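Local coordinates for beta-1,4-exocellulase (Thermobifida fusca, PDB 4B4H), which hydrolyses cellulose as a cellobiohydrolase of glycoside hydrolase family 6, this chain being the catalytic domain of a longer enzyme that probably also binds polysaccharide, at residues A[101-104]-A[105-108]; A[112-115]-A[116-120]; A[170-173]-A[174-178]; A[263-266]-A[267-271]. All coordinates share one frame; numbering follows the deposited sequence. Where two conformers were deposited one is given.

In the fold
Each of the four interactions is a local contact along or at an end of one helix of the family 6 catalytic domain, on helices that connect successive parallel strands of its central sheet. Interactions 1 and 2 follow one another on helix 103-121, between strands 75-81 and 127-133, with centres about 16 Å apart. Interaction 3 spans the C-terminal part of helix 162-175 and the loop after it, which leads into strand 180-185. It packs against interaction 2, at a centre distance of about 10 Å, and touches interaction 1 through Tyr106 and Ala170. Interaction 4, on helix 262-276 ahead of strand 283-287, stands apart, its centre about 25 to 33 Å from those of the other three.

Interaction 1 (A[101-104]-A[105-108]); sequences DELD and RYKS
Leu103 and Lys107, one helical turn apart, meet through carbon: the lysine's CE rests 3.6 Å from CG of the leucine. Lys107 is extended; its CG and CD pass Leu103 O, and CE comes against the leucine branch while the ammonium end reaches on. Tyr106 supplies a second apolar neighbour, its CD2 standing 4.1 Å from Leu103 CD1. With CG turned away from the backbone N (chi1 -176°), Leu103 can offer CD1 to both partners at once.

On another side of the helix Glu102 and Arg105 run alongside each other, carboxylate and guanidinium planes only 21° apart. The charged atoms nevertheless do not pair, for Glu102 OE1 stays 4.3 Å from Arg105 NE and comes nearer to the methylene CD. The other carboxylate oxygen, OE2, is held by the backbone N of Gly99.

Behind these side chains stands the first helical turn. Glu102, at the N-cap position, accepts Tyr106 N at 3.1 Å on its backbone O, with a weak second bond from Arg105 N. Leu103 O takes Lys107 N at 2.9 Å, and Asp104 O takes Ser108 N. Tyr106, buried against Leu84, Leu98 and Ala170, satisfies its hydroxyl on Glu134 and meets the ring of Tyr110. Chemically, then, backbone bonds and apolar contact define this helix start, while the Glu102-Arg105 attraction is probably modest.

Interaction 2 (A[112-115]-A[116-120]); sequences DPIA and DIMWD
Two flat groups lie close to backbone carbonyls of the preceding turn, the indole of Trp119 and the carboxylate of Asp116. Ala115 O approaches the indole obliquely, 3.3 Å from Trp119 CD1, and also receives the Trp119 backbone N-H at 2.9 Å. The indole packs against Ile177 and Pro178. Close to the Asp116 carboxylate sits Asp112 O, 3.1 Å from Asp116 CG and nearly equidistant from the two carboxylate oxygens. Both sides are acceptors, so this is proximity without a bond, likely to be mildly unfavourable. Asp112 O has its proper donor in Asp116 N at 2.9 Å.

The apolar side of the turn is made by Ile114 and Met118, which run alongside each other. Ile114 puts CG2 opposite the backbone N, whence it meets Met118 CE at 3.7 Å. The methionine chain, extended through chi2 (-177°) and chi3 (174°), runs beside the isoleucine and sets its methyl against that branch. Pro113 has no N-H to give and the helix kinks there, yet its O still accepts Ile117 N at 3.2 Å.

Among its neighbours, the turn lays Ile114, Ile117 and Met118 on Leu59 of helix 59-70. Pro113 joins the two isoleucines on Ile46 of helix 44-47, while Asp112 bonds to Tyr169 of helix 162-175.

Interaction 3 (A[170-173]-A[174-178]); sequences ALRK and LGEIP
Glu176 OE1 is tied to Lys173 by two water bridges near the C-terminal end of the helix. One water donates both to Lys173 O, at 2.8 Å, and to Glu176 OE1. The second accepts from Lys173 NZ at 2.6 Å and donates to the same OE1, linking opposite charges too far apart to touch. Bends at chi2 (-55°) and chi3 (-69°) curl Lys173 round so that its amine can use this water.

The other oxygen, Glu176 OE2, lies alongside Arg172, 3.3 Å from Arg172 CG and near the plane of the guanidinium at its edge. Arg172 NH1 remains 4.2 Å from OE2, too far for a salt bridge, and Arg172 NE instead finds its acceptor in Ser212 O. With Glu176 cut back to an alanine, both waters are likely to lose their shared acceptor and the Lys173 amine to be held less firmly.

Backbone donors are met in order: Leu174 N by Ala170 O at 2.9 Å, Gly175 N by Leu171 O, and Glu176 N by Arg172 O at 3.0 Å. Glycine suits its position, since a CB there would clash with Leu171 O. Ile177 N turns to Leu174 O, and Lys2 NZ takes up the carbonyls of Gly175 and Ile177.

Leu171 and Leu174 pack on strand 180-185, while Ala170, Ile177 and Pro178 lean on helix 103-121.

Interaction 4 (A[263-266]-A[267-271]); sequences LSFV and QDLRQ
Gln267 crosses Leu263 at a slant, its amide NE2 4.0 Å from Leu263 CD1. Its CG stands opposite the carbonyl carbon (chi1 -72°), and the extended chain then runs by Leu263 O, which Gln267 CG approaches to 3.4 Å. That oxygen already accepts Gln267 N at 3.1 Å. Glutamine suits the place because its methylenes can pack on leucine while its NE2 bonds to Pro344 O. A leucine in place of Gln267 would probably leave the carbonyl of Pro344 without this donor.

Val266, buried by the same turn, sets CG2 between its own N and carbonyl carbon, 3.4 Å from Gln267 N. Beta branching keeps its bulk close to the helix, where it can press on the sheet. Val266 O takes Arg270 N at 2.8 Å.

Leu269 and Phe265 lie alongside each other, Leu269 CD2 reaching the far ring atom CZ of Phe265 at 4.1 Å, at an oblique angle to the ring. Their backbones are joined by Leu269 N to Phe265 O, a nearly straight bond of 2.8 Å (169°).

The helix rests on strand 283-287, with Val266 and Leu269 on Met284. Arg270 bonds to Ile282 O just ahead of that strand, near Asp281, which binds calcium in another structure of this protein though no calcium is bound here. Phe265 and Leu269 face helix 198-209, and Phe265 also packs on helix 189-192 near His188, a predicted substrate-binding residue.

Interaction 1 (A[101-104]-A[105-108])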
loop_
_atom_site.group_PDB
_atom_site.type_symbol
_atom_site.label_atom_id
_atom_site.label_comp_id
_atom_site.label_asym_id
_atom_site.label_seq_id
_atom_site.Cartn_x
_atom_site.Cartn_y
_atom_site.Cartn_z
ATOM N N ASP A 101 -8.238 -6.767 21.285
ATOM C CA ASP A 101 -8.116 -8.034 22.008
ATOM C C ASP A 101 -8.568 -9.243 21.180
ATOM O O ASP A 101 -8.601 -10.375 21.678
ATOM C CB ASP A 101 -8.871 -7.968 23.341
ATOM C CG ASP A 101 -8.385 -6.838 24.222
ATOM O OD1 ASP A 101 -7.347 -6.988 24.907
ATOM O OD2 ASP A 101 -9.029 -5.766 24.200
ATOM N N GLU A 102 -8.885 -8.996 19.909
ATOM C CA GLU A 102 -9.537 -9.998 19.067
ATOM C C GLU A 102 -8.616 -10.853 18.173
ATOM O O GLU A 102 -9.073 -11.373 17.164
ATOM C CB GLU A 102 -10.649 -9.338 18.226
ATOM C CG GLU A 102 -11.809 -8.746 19.030
ATOM C CD GLU A 102 -13.031 -8.497 18.169
ATOM O OE1 GLU A 102 -13.764 -9.454 17.864
ATOM O OE2 GLU A 102 -13.269 -7.338 17.785
ATOM N N LEU A 103 -7.364 -11.066 18.577
ATOM C CA LEU A 103 -6.451 -11.907 17.790
ATOM C C LEU A 103 -7.029 -13.302 17.497
ATOM O O LEU A 103 -6.901 -13.817 16.373
ATOM C CB LEU A 103 -5.089 -12.021 18.476
ATOM C CG LEU A 103 -3.971 -12.789 17.750
ATOM C CD1 LEU A 103 -3.762 -12.309 16.316
ATOM C CD2 LEU A 103 -2.670 -12.703 18.527
ATOM N N ASP A 104 -7.666 -13.906 18.494
ATOM C CA ASP A 104 -8.257 -15.229 18.291
ATOM C C ASP A 104 -9.303 -15.298 17.164
ATOM O O ASP A 104 -9.354 -16.299 16.426
ATOM C CB ASP A 104 -8.797 -15.805 19.598
ATOM C CG ASP A 104 -7.690 -16.196 20.570
ATOM O OD1 ASP A 104 -6.578 -16.552 20.121
ATOM O OD2 ASP A 104 -7.941 -16.149 21.796
ATOM N N ARG A 105 -10.094 -14.229 17.008
ATOM C CA ARG A 105 -11.077 -14.108 15.923
ATOM C C ARG A 105 -10.390 -13.868 14.577
ATOM O O ARG A 105 -10.810 -14.388 13.523
ATOM C CB ARG A 105 -12.033 -12.946 16.201
ATOM C CG ARG A 105 -13.181 -12.855 15.212
ATOM C CD ARG A 105 -14.435 -12.216 15.789
ATOM N NE ARG A 105 -15.423 -11.915 14.758
ATOM C CZ ARG A 105 -16.476 -12.677 14.450
ATOM N NH1 ARG A 105 -16.710 -13.816 15.095
ATOM N NH2 ARG A 105 -17.308 -12.289 13.502
ATOM N N TYR A 106 -9.320 -13.089 14.626
ATOM C CA TYR A 106 -8.492 -12.882 13.440
ATOM C C TYR A 106 -7.999 -14.219 12.903
ATOM O O TYR A 106 -8.064 -14.460 11.702
ATOM C CB TYR A 106 -7.297 -11.984 13.755
ATOM C CG TYR A 106 -6.354 -11.752 12.586
ATOM C CD1 TYR A 106 -6.666 -10.831 11.594
ATOM C CD2 TYR A 106 -5.138 -12.435 12.494
ATOM C CE1 TYR A 106 -5.809 -10.598 10.533
ATOM C CE2 TYR A 106 -4.257 -12.199 11.430
ATOM C CZ TYR A 106 -4.606 -11.280 10.455
ATOM O OH TYR A 106 -3.736 -11.029 9.384
ATOM N N LYS A 107 -7.525 -15.083 13.799
ATOM C CA LYS A 107 -6.928 -16.345 13.394
ATOM C C LYS A 107 -7.981 -17.318 12.871
ATOM O O LYS A 107 -7.828 -17.876 11.799
ATOM C CB LYS A 107 -6.157 -16.990 14.553
ATOM C CG LYS A 107 -4.928 -16.250 15.034
ATOM C CD LYS A 107 -4.364 -16.923 16.283
ATOM C CE LYS A 107 -3.140 -16.187 16.790
ATOM N NZ LYS A 107 -2.366 -16.961 17.789
ATOM N N SER A 108 -9.049 -17.508 13.638
ATOM C CA SER A 108 -10.046 -18.531 13.324
ATOM C C SER A 108 -11.132 -18.165 12.315
ATOM O O SER A 108 -11.654 -19.051 11.612
ATOM C CB SER A 108 -10.703 -19.042 14.611
ATOM O OG SER A 108 -11.642 -20.058 14.321
#

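Interaction 2 (A[112-115]-A[116-120])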
loop_
_atom_site.group_PDB
_atom_site.type_symbol
_atom_site.label_atom_id
_atom_site.label_comp_id
_atom_site.label_asym_id
_atom_site.label_seq_id
_atom_site.Cartn_x
_atom_site.Cartn_y
_atom_site.Cartn_z
ATOM N N ASP A 112 -7.927 -18.376 8.716
ATOM C CA ASP A 112 -8.192 -19.810 8.498
ATOM C C ASP A 112 -9.119 -20.111 7.295
ATOM O O ASP A 112 -8.766 -20.950 6.452
ATOM C CB ASP A 112 -8.678 -20.498 9.804
ATOM C CG ASP A 112 -7.535 -20.782 10.789
ATOM O OD1 ASP A 112 -6.364 -20.499 10.497
ATOM O OD2 ASP A 112 -7.805 -21.319 11.886
ATOM N N PRO A 113 -10.270 -19.411 7.197
ATOM C CA PRO A 113 -11.168 -19.590 6.038
ATOM C C PRO A 113 -10.544 -19.098 4.733
ATOM O O PRO A 113 -10.867 -19.625 3.681
ATOM C CB PRO A 113 -12.393 -18.730 6.395
ATOM C CG PRO A 113 -11.891 -17.771 7.416
ATOM C CD PRO A 113 -10.903 -18.554 8.220
ATOM N N ILE A 114 -9.686 -18.082 4.790
ATOM C CA ILE A 114 -9.008 -17.634 3.575
ATOM C C ILE A 114 -8.020 -18.695 3.133
ATOM O O ILE A 114 -7.888 -18.986 1.942
ATOM C CB ILE A 114 -8.288 -16.288 3.779
ATOM C CG1 ILE A 114 -9.334 -15.183 3.884
ATOM C CG2 ILE A 114 -7.309 -16.013 2.633
ATOM C CD1 ILE A 114 -8.795 -13.875 4.419
ATOM N N ALA A 115 -7.308 -19.265 4.107
ATOM C CA ALA A 115 -6.369 -20.334 3.849
ATOM C C ALA A 115 -7.078 -21.510 3.209
ATOM O O ALA A 115 -6.572 -22.087 2.246
ATOM C CB ALA A 115 -5.685 -20.767 5.135
ATOM N N ASP A 116 -8.261 -21.827 3.727
ATOM C CA ASP A 116 -9.075 -22.948 3.238
ATOM C C ASP A 116 -9.487 -22.783 1.777
ATOM O O ASP A 116 -9.487 -23.752 1.026
ATOM C CB ASP A 116 -10.311 -23.159 4.120
ATOM C CG ASP A 116 -9.970 -23.612 5.524
ATOM O OD1 ASP A 116 -8.850 -24.127 5.764
ATOM O OD2 ASP A 116 -10.846 -23.444 6.414
ATOM N N ILE A 117 -9.805 -21.558 1.371
ATOM C CA ILE A 117 -10.134 -21.306 -0.033
ATOM C C ILE A 117 -8.895 -21.355 -0.936
ATOM O O ILE A 117 -8.927 -21.941 -2.022
ATOM C CB ILE A 117 -10.872 -19.971 -0.235
ATOM C CG1 ILE A 117 -12.214 -19.991 0.507
ATOM C CG2 ILE A 117 -11.064 -19.680 -1.721
ATOM C CD1 ILE A 117 -12.928 -18.656 0.514
ATOM N N MET A 118 -7.789 -20.763 -0.491
ATOM C CA MET A 118 -6.589 -20.770 -1.331
ATOM C C MET A 118 -6.042 -22.182 -1.528
ATOM O O MET A 118 -5.544 -22.523 -2.604
ATOM C CB MET A 118 -5.531 -19.806 -0.792
ATOM C CG MET A 118 -6.035 -18.369 -0.827
ATOM S SD MET A 118 -4.788 -17.213 -0.290
ATOM C CE MET A 118 -5.589 -15.640 -0.597
ATOM N N TRP A 119 -6.149 -23.002 -0.491
ATOM C CA TRP A 119 -5.734 -24.389 -0.593
ATOM C C TRP A 119 -6.460 -25.083 -1.709
ATOM O O TRP A 119 -5.838 -25.794 -2.483
ATOM C CB TRP A 119 -5.932 -25.125 0.727
ATOM C CG TRP A 119 -4.701 -25.159 1.591
ATOM C CD1 TRP A 119 -4.514 -24.560 2.833
ATOM C CD2 TRP A 119 -3.440 -25.859 1.309
ATOM N NE1 TRP A 119 -3.258 -24.816 3.320
ATOM C CE2 TRP A 119 -2.556 -25.593 2.455
ATOM C CE3 TRP A 119 -2.957 -26.632 0.251
ATOM C CZ2 TRP A 119 -1.273 -26.099 2.520
ATOM C CZ3 TRP A 119 -1.667 -27.152 0.339
ATOM C CH2 TRP A 119 -0.840 -26.882 1.440
ATOM N N ASP A 120 -7.774 -24.893 -1.818
ATOM C CA ASP A 120 -8.525 -25.536 -2.894
ATOM C C ASP A 120 -7.840 -25.244 -4.214
ATOM O O ASP A 120 -7.556 -26.154 -5.000
ATOM C CB ASP A 120 -9.958 -25.017 -2.969
ATOM C CG ASP A 120 -10.796 -25.420 -1.772
ATOM O OD1 ASP A 120 -10.507 -26.460 -1.140
ATOM O OD2 ASP A 120 -11.753 -24.685 -1.466
#

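Interaction 3 (A[170-173]-A[174-178])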
loop_
_atom_site.group_PDB
_atom_site.type_symbol
_atom_site.label_atom_id
_atom_site.label_comp_id
_atom_site.label_asym_id
_atom_site.label_seq_id
_atom_site.Cartn_x
_atom_site.Cartn_y
_atom_site.Cartn_z
ATOM N N ALA A 170 -0.430 -15.271 9.511
ATOM C CA ALA A 170 -0.870 -15.166 8.116
ATOM C C ALA A 170 0.249 -15.675 7.230
ATOM O O ALA A 170 0.011 -16.422 6.289
ATOM C CB ALA A 170 -1.241 -13.733 7.744
ATOM N N LEU A 171 1.472 -15.291 7.572
ATOM C CA LEU A 171 2.608 -15.728 6.782
ATOM C C LEU A 171 2.678 -17.239 6.779
ATOM O O LEU A 171 2.858 -17.846 5.735
ATOM C CB LEU A 171 3.899 -15.143 7.318
ATOM C CG LEU A 171 4.062 -13.665 6.977
ATOM C CD1 LEU A 171 5.214 -13.108 7.793
ATOM C CD2 LEU A 171 4.348 -13.515 5.485
ATOM N N ARG A 172 2.520 -17.865 7.943
ATOM C CA ARG A 172 2.604 -19.316 7.973
ATOM C C ARG A 172 1.441 -19.995 7.245
ATOM O O ARG A 172 1.641 -20.943 6.481
ATOM C CB ARG A 172 2.678 -19.844 9.406
ATOM C CG ARG A 172 2.568 -21.369 9.459
ATOM C CD ARG A 172 3.070 -21.971 10.769
ATOM N NE ARG A 172 2.326 -21.466 11.929
ATOM C CZ ARG A 172 1.162 -21.935 12.367
ATOM N NH1 ARG A 172 0.541 -22.968 11.771
ATOM N NH2 ARG A 172 0.616 -21.350 13.445
ATOM N N LYS A 173 0.224 -19.555 7.536
ATOM C CA LYS A 173 -0.966 -20.210 6.999
ATOM C C LYS A 173 -1.033 -20.090 5.487
ATOM O O LYS A 173 -1.338 -21.060 4.784
ATOM C CB LYS A 173 -2.240 -19.638 7.638
ATOM C CG LYS A 173 -2.543 -20.060 9.081
ATOM C CD LYS A 173 -2.609 -21.562 9.330
ATOM C CE LYS A 173 -3.804 -22.239 8.675
ATOM N NZ LYS A 173 -3.951 -23.644 9.153
ATOM N N LEU A 174 -0.744 -18.898 4.984
ATOM C CA LEU A 174 -0.801 -18.662 3.555
ATOM C C LEU A 174 0.501 -19.140 2.925
ATOM O O LEU A 174 0.490 -19.690 1.838
ATOM C CB LEU A 174 -1.075 -17.188 3.248
ATOM C CG LEU A 174 -2.319 -16.566 3.897
ATOM C CD1 LEU A 174 -2.577 -15.178 3.325
ATOM C CD2 LEU A 174 -3.551 -17.453 3.738
ATOM N N GLY A 175 1.613 -18.958 3.635
ATOM C CA GLY A 175 2.925 -19.386 3.123
ATOM C C GLY A 175 3.087 -20.879 2.910
ATOM O O GLY A 175 3.891 -21.299 2.070
ATOM N N GLU A 176 2.372 -21.695 3.679
ATOM C CA GLU A 176 2.414 -23.147 3.433
ATOM C C GLU A 176 1.862 -23.502 2.036
ATOM O O GLU A 176 2.362 -24.438 1.381
ATOM C CB GLU A 176 1.685 -23.910 4.541
ATOM C CG GLU A 176 2.477 -23.947 5.839
ATOM C CD GLU A 176 1.636 -24.287 7.059
ATOM O OE1 GLU A 176 0.424 -24.505 6.917
ATOM O OE2 GLU A 176 2.198 -24.336 8.172
ATOM N N ILE A 177 0.872 -22.731 1.579
ATOM C CA ILE A 177 0.116 -23.012 0.346
ATOM C C ILE A 177 1.045 -22.835 -0.877
ATOM O O ILE A 177 1.702 -21.801 -1.025
ATOM C CB ILE A 177 -1.144 -22.105 0.278
ATOM C CG1 ILE A 177 -1.894 -22.159 1.626
ATOM C CG2 ILE A 177 -2.079 -22.493 -0.856
ATOM C CD1 ILE A 177 -3.227 -21.449 1.679
ATOM N N PRO A 178 1.135 -23.866 -1.738
ATOM C CA PRO A 178 2.168 -23.917 -2.786
ATOM C C PRO A 178 2.207 -22.774 -3.791
ATOM O O PRO A 178 3.294 -22.434 -4.262
ATOM C CB PRO A 178 1.887 -25.238 -3.513
ATOM C CG PRO A 178 0.545 -25.680 -3.076
ATOM C CD PRO A 178 0.277 -25.063 -1.743
HETATM O O HOH W 1 -2.139 -23.549 5.641
HETATM O O HOH W 2 -1.740 -25.026 8.723
#

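Interaction 4 (A[263-266]-A[267-271])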
loop_
_atom_site.group_PDB
_atom_site.type_symbol
_atom_site.label_atom_id
_atom_site.label_comp_id
_atom_site.label_asym_id
_atom_site.label_seq_id
_atom_site.Cartn_x
_atom_site.Cartn_y
_atom_site.Cartn_z
ATOM N N LEU A 263 11.498 4.046 -5.088
ATOM C CA LEU A 263 12.416 3.095 -5.667
ATOM C C LEU A 263 13.743 3.044 -4.911
ATOM O O LEU A 263 14.227 1.954 -4.576
ATOM C CB LEU A 263 12.631 3.362 -7.155
ATOM C CG LEU A 263 13.561 2.354 -7.837
ATOM C CD1 LEU A 263 13.016 0.939 -7.815
ATOM C CD2 LEU A 263 13.853 2.774 -9.269
ATOM N N SER A 264 14.323 4.214 -4.630
ATOM C CA SER A 264 15.552 4.259 -3.849
ATOM C C SER A 264 15.347 3.538 -2.529
ATOM O O SER A 264 16.187 2.762 -2.097
ATOM C CB SER A 264 15.977 5.700 -3.585
ATOM O OG SER A 264 14.961 6.405 -2.895
ATOM N N PHE A 265 14.198 3.810 -1.913
ATOM C CA PHE A 265 13.812 3.254 -0.628
ATOM C C PHE A 265 13.725 1.721 -0.628
ATOM O O PHE A 265 14.439 1.058 0.132
ATOM C CB PHE A 265 12.504 3.916 -0.165
ATOM C CG PHE A 265 11.844 3.243 1.017
ATOM C CD1 PHE A 265 12.436 3.249 2.277
ATOM C CD2 PHE A 265 10.618 2.602 0.859
ATOM C CE1 PHE A 265 11.803 2.647 3.355
ATOM C CE2 PHE A 265 9.989 1.990 1.927
ATOM C CZ PHE A 265 10.584 2.006 3.174
ATOM N N VAL A 266 12.850 1.147 -1.451
ATOM C CA VAL A 266 12.727 -0.332 -1.470
ATOM C C VAL A 266 14.022 -1.060 -1.870
ATOM O O VAL A 266 14.260 -2.179 -1.421
ATOM C CB VAL A 266 11.518 -0.867 -2.295
ATOM C CG1 VAL A 266 10.218 -0.292 -1.748
ATOM C CG2 VAL A 266 11.678 -0.576 -3.782
ATOM N N GLN A 267 14.862 -0.419 -2.677
ATOM C CA GLN A 267 16.143 -1.051 -3.026
ATOM C C GLN A 267 17.081 -1.142 -1.828
ATOM O O GLN A 267 17.675 -2.192 -1.586
ATOM C CB GLN A 267 16.811 -0.397 -4.230
ATOM C CG GLN A 267 16.105 -0.703 -5.540
ATOM C CD GLN A 267 16.756 0.001 -6.714
ATOM O OE1 GLN A 267 17.321 1.088 -6.556
ATOM N NE2 GLN A 267 16.701 -0.614 -7.883
ATOM N N ASP A 268 17.188 -0.051 -1.073
ATOM C CA ASP A 268 17.950 -0.069 0.181
ATOM C C ASP A 268 17.328 -1.012 1.208
ATOM O O ASP A 268 18.033 -1.800 1.818
ATOM C CB ASP A 268 18.085 1.345 0.759
ATOM C CG ASP A 268 19.278 2.102 0.183
ATOM O OD1 ASP A 268 19.942 1.591 -0.747
ATOM O OD2 ASP A 268 19.572 3.212 0.661
ATOM N N LEU A 269 16.006 -0.953 1.362
ATOM C CA LEU A 269 15.298 -1.823 2.298
ATOM C C LEU A 269 15.551 -3.298 1.969
ATOM O O LEU A 269 15.812 -4.097 2.875
ATOM C CB LEU A 269 13.800 -1.492 2.313
ATOM C CG LEU A 269 12.890 -2.111 3.375
ATOM C CD1 LEU A 269 13.090 -1.483 4.748
ATOM C CD2 LEU A 269 11.444 -1.986 2.925
ATOM N N ARG A 270 15.518 -3.632 0.671
ATOM C CA ARG A 270 15.730 -5.007 0.205
ATOM C C ARG A 270 17.069 -5.556 0.708
ATOM O O ARG A 270 17.132 -6.676 1.226
ATOM C CB ARG A 270 15.650 -5.094 -1.323
ATOM C CG ARG A 270 15.671 -6.524 -1.823
ATOM C CD ARG A 270 15.835 -6.599 -3.327
ATOM N NE ARG A 270 15.961 -7.994 -3.736
ATOM C CZ ARG A 270 17.103 -8.678 -3.735
ATOM N NH1 ARG A 270 18.235 -8.096 -3.360
ATOM N NH2 ARG A 270 17.110 -9.950 -4.118
ATOM N N GLN A 271 18.117 -4.747 0.576
ATOM C CA GLN A 271 19.452 -5.093 1.072
ATOM C C GLN A 271 19.504 -5.217 2.594
ATOM O O GLN A 271 20.046 -6.183 3.118
ATOM C CB GLN A 271 20.517 -4.114 0.547
ATOM C CG GLN A 271 20.867 -4.276 -0.933
ATOM C CD GLN A 271 20.891 -5.727 -1.399
ATOM O OE1 GLN A 271 21.495 -6.600 -0.760
ATOM N NE2 GLN A 271 20.221 -5.993 -2.511
#